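Local structure of superoxide dismutase [Mn/Fe] (Aeropyrum pernix, 3AK2) at residues V128-L133 with V163-E168. The protein catalyses the dismutation of superoxide to oxygen and hydrogen peroxide at a single metal centre, working with either manganese or iron. Numbering follows the deposited sequence.
Sequences VGWGVL and VIDVWE. With MN (manganese (II) ion), chain E.
Gly131 and Ile164 form an antiparallel hydrogen-bonded pair, Gly131 N to Ile164 O 3.0 Å and Ile164 N to Gly131 O 2.9 Å, and Val166 N, just past strand 159-165, adds a third bond to Gly129 O (2.8 Å). In one flanking non-hydrogen-bonded pair, Trp130 and Asp165 send their side chains to the same face. The indole lies nearly parallel to the carboxylate, planes 13° apart, and Asp165 CB sits over its six-membered ring, 3.4 Å from Trp130 CZ3; Val163 CG2 packs against the same end of the indole. With CG anti to its backbone N (chi1 -170°), Asp165 directs OD2 to the manganese at 2.0 Å. Asp165 OD1 accepts from Trp167 N (3.0 Å) in an Asx turn, met from above the carboxylate plane, and takes a weak bond from the metal-bound water, so both oxygens are engaged and the carboxylate's rotation restrained. Trp130 and Trp167 make an offset edge-to-face pair of five-membered rings, Trp167 edge toward Trp130 face, planes at 62°, NE1 atoms nearest. Val128 CG2 stands over the Trp167 six-membered ring, 3.5 Å from its centroid, and the water over the opposite face near the rim. Glu168 OE2 is hydrogen-bonded to His169 ND1 of the second subunit. His31, His79 and His169 of the same chain complete the protein ligands of this buried metal site; Asp165-His169 is the DVWEH signature of iron/manganese superoxide dismutases.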
loop_
_atom_site.group_PDB
_atom_site.type_symbol
_atom_site.label_atom_id
_atom_site.label_comp_id
_atom_site.label_asym_id
_atom_site.label_seq_id
_atom_site.Cartn_x
_atom_site.Cartn_y
_atom_site.Cartn_z
ATOM N N VAL A 128 -1.926 -3.019 11.028
ATOM C CA VAL A 128 -3.315 -3.116 11.442
ATOM C C VAL A 128 -4.181 -3.580 10.273
ATOM O O VAL A 128 -3.823 -3.387 9.108
ATOM C CB VAL A 128 -3.823 -1.796 12.035
ATOM C CG1 VAL A 128 -3.059 -1.469 13.317
ATOM C CG2 VAL A 128 -3.702 -0.655 11.031
ATOM N N GLY A 129 -5.303 -4.217 10.583
ATOM C CA GLY A 129 -6.203 -4.696 9.549
ATOM C C GLY A 129 -7.252 -5.652 10.064
ATOM O O GLY A 129 -7.676 -5.559 11.223
ATOM N N TRP A 130 -7.657 -6.574 9.196
ATOM C CA TRP A 130 -8.806 -7.442 9.427
ATOM C C TRP A 130 -8.540 -8.837 8.909
ATOM O O TRP A 130 -7.871 -9.009 7.894
ATOM C CB TRP A 130 -10.031 -6.908 8.670
ATOM C CG TRP A 130 -10.399 -5.515 9.019
ATOM C CD1 TRP A 130 -9.820 -4.370 8.549
ATOM C CD2 TRP A 130 -11.447 -5.100 9.905
ATOM N NE1 TRP A 130 -10.428 -3.272 9.103
ATOM C CE2 TRP A 130 -11.432 -3.689 9.938
ATOM C CE3 TRP A 130 -12.394 -5.786 10.681
ATOM C CZ2 TRP A 130 -12.323 -2.949 10.715
ATOM C CZ3 TRP A 130 -13.284 -5.050 11.447
ATOM C CH2 TRP A 130 -13.236 -3.647 11.464
ATOM N N GLY A 131 -9.083 -9.830 9.609
ATOM C CA GLY A 131 -9.269 -11.164 9.040
ATOM C C GLY A 131 -10.677 -11.237 8.481
ATOM O O GLY A 131 -11.625 -10.796 9.132
ATOM N N VAL A 132 -10.816 -11.772 7.270
ATOM C CA VAL A 132 -12.096 -11.733 6.563
ATOM C C VAL A 132 -12.493 -13.087 5.986
ATOM O O VAL A 132 -11.715 -13.719 5.271
ATOM C CB VAL A 132 -12.076 -10.671 5.419
ATOM C CG1 VAL A 132 -13.395 -10.666 4.642
ATOM C CG2 VAL A 132 -11.769 -9.273 5.968
ATOM N N LEU A 133 -13.706 -13.522 6.325
ATOM C CA LEU A 133 -14.359 -14.614 5.622
ATOM C C LEU A 133 -15.374 -13.992 4.676
ATOM O O LEU A 133 -16.280 -13.272 5.110
ATOM C CB LEU A 133 -15.059 -15.561 6.606
ATOM C CG LEU A 133 -15.884 -16.698 5.992
ATOM C CD1 LEU A 133 -14.993 -17.686 5.262
ATOM C CD2 LEU A 133 -16.698 -17.412 7.062
ATOM N N VAL A 163 -15.959 -10.889 9.951
ATOM C CA VAL A 163 -14.710 -10.136 10.023
ATOM C C VAL A 163 -14.222 -10.055 11.462
ATOM O O VAL A 163 -15.029 -10.009 12.399
ATOM C CB VAL A 163 -14.835 -8.693 9.416
ATOM C CG1 VAL A 163 -15.344 -8.739 7.974
ATOM C CG2 VAL A 163 -15.726 -7.796 10.268
ATOM N N ILE A 164 -12.904 -10.061 11.633
ATOM C CA ILE A 164 -12.297 -9.775 12.930
ATOM C C ILE A 164 -11.356 -8.587 12.781
ATOM O O ILE A 164 -10.491 -8.567 11.906
ATOM C CB ILE A 164 -11.570 -10.997 13.562
ATOM C CG1 ILE A 164 -11.035 -10.629 14.957
ATOM C CG2 ILE A 164 -10.462 -11.511 12.651
ATOM C CD1 ILE A 164 -10.275 -11.738 15.685
ATOM N N ASP A 165 -11.546 -7.598 13.641
ATOM C CA ASP A 165 -10.710 -6.411 13.668
ATOM C C ASP A 165 -9.441 -6.730 14.445
ATOM O O ASP A 165 -9.513 -7.093 15.627
ATOM C CB ASP A 165 -11.479 -5.290 14.358
ATOM C CG ASP A 165 -10.815 -3.936 14.228
ATOM O OD1 ASP A 165 -9.717 -3.819 13.633
ATOM O OD2 ASP A 165 -11.425 -2.977 14.725
ATOM N N VAL A 166 -8.287 -6.627 13.785
ATOM C CA VAL A 166 -7.003 -6.769 14.471
ATOM C C VAL A 166 -6.170 -5.486 14.453
ATOM O O VAL A 166 -4.947 -5.526 14.618
ATOM C CB VAL A 166 -6.183 -8.002 14.000
ATOM C CG1 VAL A 166 -6.866 -9.298 14.429
ATOM C CG2 VAL A 166 -5.955 -7.980 12.496
ATOM N N TRP A 167 -6.830 -4.344 14.272
ATOM C CA TRP A 167 -6.190 -3.083 14.620
ATOM C C TRP A 167 -5.824 -3.158 16.094
ATOM O O TRP A 167 -6.524 -3.804 16.878
ATOM C CB TRP A 167 -7.126 -1.908 14.401
ATOM C CG TRP A 167 -7.256 -1.472 12.974
ATOM C CD1 TRP A 167 -7.715 -2.216 11.921
ATOM C CD2 TRP A 167 -6.948 -0.179 12.451
ATOM N NE1 TRP A 167 -7.701 -1.464 10.773
ATOM C CE2 TRP A 167 -7.244 -0.206 11.070
ATOM C CE3 TRP A 167 -6.451 1.004 13.014
ATOM C CZ2 TRP A 167 -7.050 0.904 10.239
ATOM C CZ3 TRP A 167 -6.261 2.106 12.193
ATOM C CH2 TRP A 167 -6.563 2.048 10.819
ATOM N N GLU A 168 -4.739 -2.498 16.475
ATOM C CA GLU A 168 -4.285 -2.563 17.862
ATOM C C GLU A 168 -5.342 -2.039 18.834
ATOM O O GLU A 168 -5.505 -2.594 19.922
ATOM C CB GLU A 168 -2.937 -1.858 18.019
ATOM C CG GLU A 168 -1.830 -2.566 17.234
ATOM C CD GLU A 168 -0.470 -1.912 17.349
ATOM O OE1 GLU A 168 -0.383 -0.668 17.299
ATOM O OE2 GLU A 168 0.524 -2.664 17.461
HETATM MN MN MN E . -11.467 -0.945 14.666
HETATM O O HOH W 1 -10.290 -1.026 12.904
#